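Local coordinates for protein probable TonB-dependent siderophore receptor PiuA (Acinetobacter baumannii, PDB 5FP1) that probably takes up iron across the outer membrane by binding ferric siderophores, possibly including ferric enterobactin with micromolar affinity, at residues A[149-161]-A[706-718]. Residues are numbered along the deposited sequence; the frame is centred on the assembly and turned at random.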
loop_
_atom_site.group_PDB
_atom_site.type_symbol
_atom_site.label_atom_id
_atom_site.label_comp_id
_atom_site.label_asym_id
_atom_site.label_seq_id
_atom_site.Cartn_x
_atom_site.Cartn_y
_atom_site.Cartn_z
ATOM N N PHE A 149 21.985 -19.471 9.441
ATOM C CA PHE A 149 22.073 -18.199 10.158
ATOM C C PHE A 149 20.998 -18.041 11.220
ATOM O O PHE A 149 19.964 -18.722 11.184
ATOM C CB PHE A 149 22.093 -17.004 9.200
ATOM C CG PHE A 149 20.852 -16.847 8.352
ATOM C CD1 PHE A 149 19.736 -16.173 8.842
ATOM C CD2 PHE A 149 20.827 -17.300 7.040
ATOM C CE1 PHE A 149 18.607 -15.992 8.055
ATOM C CE2 PHE A 149 19.702 -17.121 6.249
ATOM C CZ PHE A 149 18.589 -16.459 6.758
ATOM N N LEU A 150 21.305 -17.204 12.212
ATOM C CA LEU A 150 20.360 -16.802 13.231
ATOM C C LEU A 150 20.500 -15.304 13.434
ATOM O O LEU A 150 21.584 -14.812 13.744
ATOM C CB LEU A 150 20.600 -17.537 14.544
ATOM C CG LEU A 150 19.645 -17.173 15.684
ATOM C CD1 LEU A 150 18.211 -17.566 15.361
ATOM C CD2 LEU A 150 20.084 -17.838 16.974
ATOM N N GLU A 151 19.405 -14.580 13.216
ATOM C CA GLU A 151 19.373 -13.124 13.407
ATOM C C GLU A 151 18.231 -12.760 14.358
ATOM O O GLU A 151 17.256 -13.501 14.491
ATOM C CB GLU A 151 19.150 -12.393 12.092
ATOM C CG GLU A 151 20.197 -12.628 11.027
ATOM C CD GLU A 151 19.919 -11.810 9.776
ATOM O OE1 GLU A 151 19.559 -10.621 9.906
ATOM O OE2 GLU A 151 20.057 -12.357 8.665
ATOM N N GLY A 152 18.366 -11.627 15.024
ATOM C CA GLY A 152 17.382 -11.223 15.999
ATOM C C GLY A 152 17.534 -9.765 16.349
ATOM O O GLY A 152 18.560 -9.146 16.072
ATOM N N SER A 153 16.490 -9.228 16.967
ATOM C CA SER A 153 16.483 -7.860 17.414
ATOM C C SER A 153 15.654 -7.790 18.680
ATOM O O SER A 153 14.559 -8.371 18.766
ATOM C CB SER A 153 15.876 -6.970 16.336
ATOM O OG SER A 153 16.013 -5.602 16.682
ATOM N N VAL A 154 16.160 -7.066 19.667
ATOM C CA VAL A 154 15.365 -6.730 20.813
ATOM C C VAL A 154 15.376 -5.228 20.947
ATOM O O VAL A 154 16.438 -4.606 21.010
ATOM C CB VAL A 154 15.897 -7.383 22.103
ATOM C CG1 VAL A 154 15.089 -6.901 23.300
ATOM C CG2 VAL A 154 15.820 -8.895 21.998
ATOM N N ALA A 155 14.199 -4.613 21.023
ATOM C CA ALA A 155 14.169 -3.170 20.982
ATOM C C ALA A 155 13.128 -2.597 21.896
ATOM O O ALA A 155 12.081 -3.198 22.121
ATOM C CB ALA A 155 13.963 -2.683 19.549
ATOM N N ALA A 156 13.435 -1.420 22.422
ATOM C CA ALA A 156 12.520 -0.682 23.261
ATOM C C ALA A 156 12.562 0.767 22.831
ATOM O O ALA A 156 13.578 1.252 22.346
ATOM C CB ALA A 156 12.901 -0.833 24.734
ATOM N N GLY A 157 11.447 1.476 22.993
ATOM C CA GLY A 157 11.394 2.855 22.567
ATOM C C GLY A 157 10.419 3.701 23.341
ATOM O O GLY A 157 9.672 3.203 24.171
ATOM N N THR A 158 10.429 4.988 23.057
ATOM C CA THR A 158 9.538 5.900 23.740
ATOM C C THR A 158 8.075 5.556 23.408
ATOM O O THR A 158 7.786 4.886 22.383
ATOM C CB THR A 158 9.851 7.337 23.338
ATOM O OG1 THR A 158 9.884 7.411 21.910
ATOM C CG2 THR A 158 11.213 7.756 23.884
ATOM N N ASP A 159 7.179 5.997 24.284
ATOM C CA ASP A 159 5.732 5.717 24.179
ATOM C C ASP A 159 5.440 4.229 24.093
ATOM O O ASP A 159 4.616 3.771 23.291
ATOM C CB ASP A 159 5.113 6.511 23.024
ATOM C CG ASP A 159 4.969 7.992 23.358
ATOM O OD1 ASP A 159 4.564 8.291 24.504
ATOM O OD2 ASP A 159 5.280 8.873 22.517
ATOM N N ASN A 160 6.124 3.482 24.966
ATOM C CA ASN A 160 5.859 2.069 25.224
ATOM C C ASN A 160 5.994 1.186 23.986
ATOM O O ASN A 160 5.236 0.257 23.792
ATOM C CB ASN A 160 4.491 1.885 25.874
ATOM C CG ASN A 160 4.470 2.422 27.301
ATOM O OD1 ASN A 160 5.395 2.177 28.072
ATOM N ND2 ASN A 160 3.445 3.188 27.642
ATOM N N TYR A 161 7.000 1.484 23.190
ATOM C CA TYR A 161 7.417 0.614 22.084
ATOM C C TYR A 161 8.260 -0.540 22.604
ATOM O O TYR A 161 9.239 -0.326 23.326
ATOM C CB TYR A 161 8.213 1.475 21.128
ATOM C CG TYR A 161 8.778 0.839 19.883
ATOM C CD1 TYR A 161 9.839 -0.064 19.952
ATOM C CD2 TYR A 161 8.317 1.207 18.623
ATOM C CE1 TYR A 161 10.395 -0.593 18.811
ATOM C CE2 TYR A 161 8.869 0.680 17.473
ATOM C CZ TYR A 161 9.919 -0.210 17.568
ATOM O OH TYR A 161 10.487 -0.734 16.435
ATOM N N GLU A 706 2.564 10.429 13.332
ATOM C CA GLU A 706 3.128 10.216 14.644
ATOM C C GLU A 706 4.117 11.344 14.988
ATOM O O GLU A 706 4.746 11.923 14.090
ATOM C CB GLU A 706 3.898 8.898 14.640
ATOM C CG GLU A 706 5.145 9.026 13.802
ATOM C CD GLU A 706 5.921 7.739 13.617
ATOM O OE1 GLU A 706 5.498 6.694 14.181
ATOM O OE2 GLU A 706 6.971 7.797 12.919
ATOM N N GLY A 707 4.201 11.665 16.282
ATOM C CA GLY A 707 5.170 12.629 16.831
ATOM C C GLY A 707 6.586 12.067 16.922
ATOM O O GLY A 707 6.873 10.978 16.444
ATOM N N ARG A 708 7.491 12.831 17.528
ATOM C CA ARG A 708 8.871 12.366 17.713
ATOM C C ARG A 708 8.928 11.097 18.546
ATOM O O ARG A 708 8.207 10.937 19.537
ATOM C CB ARG A 708 9.711 13.464 18.392
ATOM C CG ARG A 708 11.184 13.092 18.557
ATOM C CD ARG A 708 12.032 14.330 18.722
ATOM N NE ARG A 708 11.667 15.064 19.919
ATOM C CZ ARG A 708 11.823 16.376 20.075
ATOM N NH1 ARG A 708 12.329 17.133 19.102
ATOM N NH2 ARG A 708 11.453 16.934 21.213
ATOM N N SER A 709 9.794 10.172 18.159
ATOM C CA SER A 709 10.016 8.979 18.951
ATOM C C SER A 709 11.493 8.582 18.857
ATOM O O SER A 709 12.205 9.061 17.991
ATOM C CB SER A 709 9.147 7.813 18.472
ATOM O OG SER A 709 9.556 7.377 17.182
ATOM N N ALA A 710 11.919 7.717 19.760
ATOM C CA ALA A 710 13.246 7.125 19.700
ATOM C C ALA A 710 13.109 5.648 19.939
ATOM O O ALA A 710 12.314 5.211 20.759
ATOM C CB ALA A 710 14.156 7.733 20.774
ATOM N N VAL A 711 13.935 4.875 19.245
ATOM C CA VAL A 711 14.003 3.447 19.456
ATOM C C VAL A 711 15.454 3.018 19.618
ATOM O O VAL A 711 16.322 3.463 18.861
ATOM C CB VAL A 711 13.408 2.695 18.261
ATOM C CG1 VAL A 711 13.575 1.202 18.437
ATOM C CG2 VAL A 711 11.922 3.047 18.118
ATOM N N LEU A 712 15.702 2.141 20.578
ATOM C CA LEU A 712 17.041 1.583 20.765
ATOM C C LEU A 712 16.964 0.095 20.635
ATOM O O LEU A 712 16.164 -0.558 21.309
ATOM C CB LEU A 712 17.607 1.948 22.144
ATOM C CG LEU A 712 19.029 1.427 22.405
ATOM C CD1 LEU A 712 19.990 2.167 21.489
ATOM C CD2 LEU A 712 19.404 1.641 23.866
ATOM N N ALA A 713 17.817 -0.460 19.769
ATOM C CA ALA A 713 17.794 -1.878 19.493
ATOM C C ALA A 713 19.166 -2.524 19.676
ATOM O O ALA A 713 20.188 -1.955 19.313
ATOM C CB ALA A 713 17.339 -2.128 18.067
ATOM N N VAL A 714 19.129 -3.743 20.196
ATOM C CA VAL A 714 20.240 -4.668 20.119
ATOM C C VAL A 714 19.941 -5.704 19.058
ATOM O O VAL A 714 19.009 -6.490 19.215
ATOM C CB VAL A 714 20.431 -5.455 21.423
ATOM C CG1 VAL A 714 21.669 -6.333 21.284
ATOM C CG2 VAL A 714 20.538 -4.511 22.615
ATOM N N ASN A 715 20.744 -5.685 17.995
ATOM C CA ASN A 715 20.581 -6.551 16.852
ATOM C C ASN A 715 21.697 -7.576 16.843
ATOM O O ASN A 715 22.878 -7.232 17.033
ATOM C CB ASN A 715 20.628 -5.718 15.567
ATOM C CG ASN A 715 19.503 -4.701 15.513
ATOM O OD1 ASN A 715 18.467 -4.924 16.121
ATOM N ND2 ASN A 715 19.735 -3.563 14.889
ATOM N N PHE A 716 21.332 -8.832 16.631
ATOM C CA PHE A 716 22.330 -9.887 16.579
ATOM C C PHE A 716 22.264 -10.694 15.299
ATOM O O PHE A 716 21.204 -10.851 14.688
ATOM C CB PHE A 716 22.318 -10.762 17.837
ATOM C CG PHE A 716 21.034 -11.472 18.099
ATOM C CD1 PHE A 716 20.788 -12.723 17.546
ATOM C CD2 PHE A 716 20.089 -10.919 18.952
ATOM C CE1 PHE A 716 19.603 -13.400 17.810
ATOM C CE2 PHE A 716 18.902 -11.583 19.214
ATOM C CZ PHE A 716 18.660 -12.828 18.646
ATOM N N LYS A 717 23.428 -11.191 14.893
ATOM C CA LYS A 717 23.580 -11.853 13.621
ATOM C C LYS A 717 24.684 -12.901 13.717
ATOM O O LYS A 717 25.854 -12.549 13.842
ATOM C CB LYS A 717 23.944 -10.818 12.583
ATOM C CG LYS A 717 23.981 -11.345 11.165
ATOM C CD LYS A 717 23.980 -10.190 10.173
ATOM C CE LYS A 717 22.920 -9.158 10.531
ATOM N NZ LYS A 717 22.573 -8.259 9.396
ATOM N N TYR A 718 24.299 -14.176 13.700
ATOM C CA TYR A 718 25.243 -15.294 13.714
ATOM C C TYR A 718 25.103 -16.170 12.474
ATOM O O TYR A 718 24.153 -16.071 11.684
ATOM C CB TYR A 718 25.024 -16.164 14.944
ATOM C CG TYR A 718 25.249 -15.439 16.235
ATOM C CD1 TYR A 718 26.514 -15.378 16.812
ATOM C CD2 TYR A 718 24.203 -14.806 16.882
ATOM C CE1 TYR A 718 26.723 -14.705 18.003
ATOM C CE2 TYR A 718 24.401 -14.136 18.071
ATOM C CZ TYR A 718 25.663 -14.083 18.626
ATOM O OH TYR A 718 25.853 -13.401 19.804
ATOM O OXT TYR A 718 25.962 -17.021 12.242
HETATM O O HOH W 1 20.887 -10.199 7.022
HETATM O O HOH W 2 9.450 4.558 20.129
HETATM O O HOH W 3 7.679 8.763 21.395
#
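Val711 sets its CG2 methyl squarely over the centre of the Tyr161 ring, 3.8 Å from the centroid, while its CG1, anti to the backbone N (chi1 176°), packs against CE1 of that ring and also touches Ala155. The CB methyls of Ala155 and Ala713 meet at 3.7 Å in a non-hydrogen-bonded pair, continuing this small apolar patch on the face where Ala155 and Tyr161 also touch Lys56 of the plug. On the other face of the strands, the Phe716 ring folds across the neighbouring strand because CG sits between the backbone N and the carbonyl carbon (chi1 60°). It lies over Gly152, whose CA packs 3.5 Å from the ring centroid in a CH-pi contact, and Leu150 CG meets the ring at its edge. Val154 and Val714, with Ala156 and Leu712, carry the rest of this outer surface. Between the two faces, paired backbone hydrogen bonds link Leu150 with Tyr718, Gly152 with Phe716, Val154 with Val714 and Ala156 with Leu712. Beside the alanines, Ser153 OG donates to Asn715 OD1 (2.6 Å), nearly in line with the side-chain C=O. Farther along the same face, Glu151 and Lys717 run side by side, but their ion pair is long, 3.9 Å from OE1 to NZ. At the opposite end Thr158 N donates to Ala710 O, and Thr158 OG1 stands in for a backbone carbonyl by accepting from Ala710 N (3.0 Å); one water joins Thr158 OG1, Asp159 OD2 and Arg708 O. Strands 149-157 and 709-717, first and last of the barrel, thus form the antiparallel seam that closes the transmembrane beta-barrel of a TonB-dependent receptor around its plug.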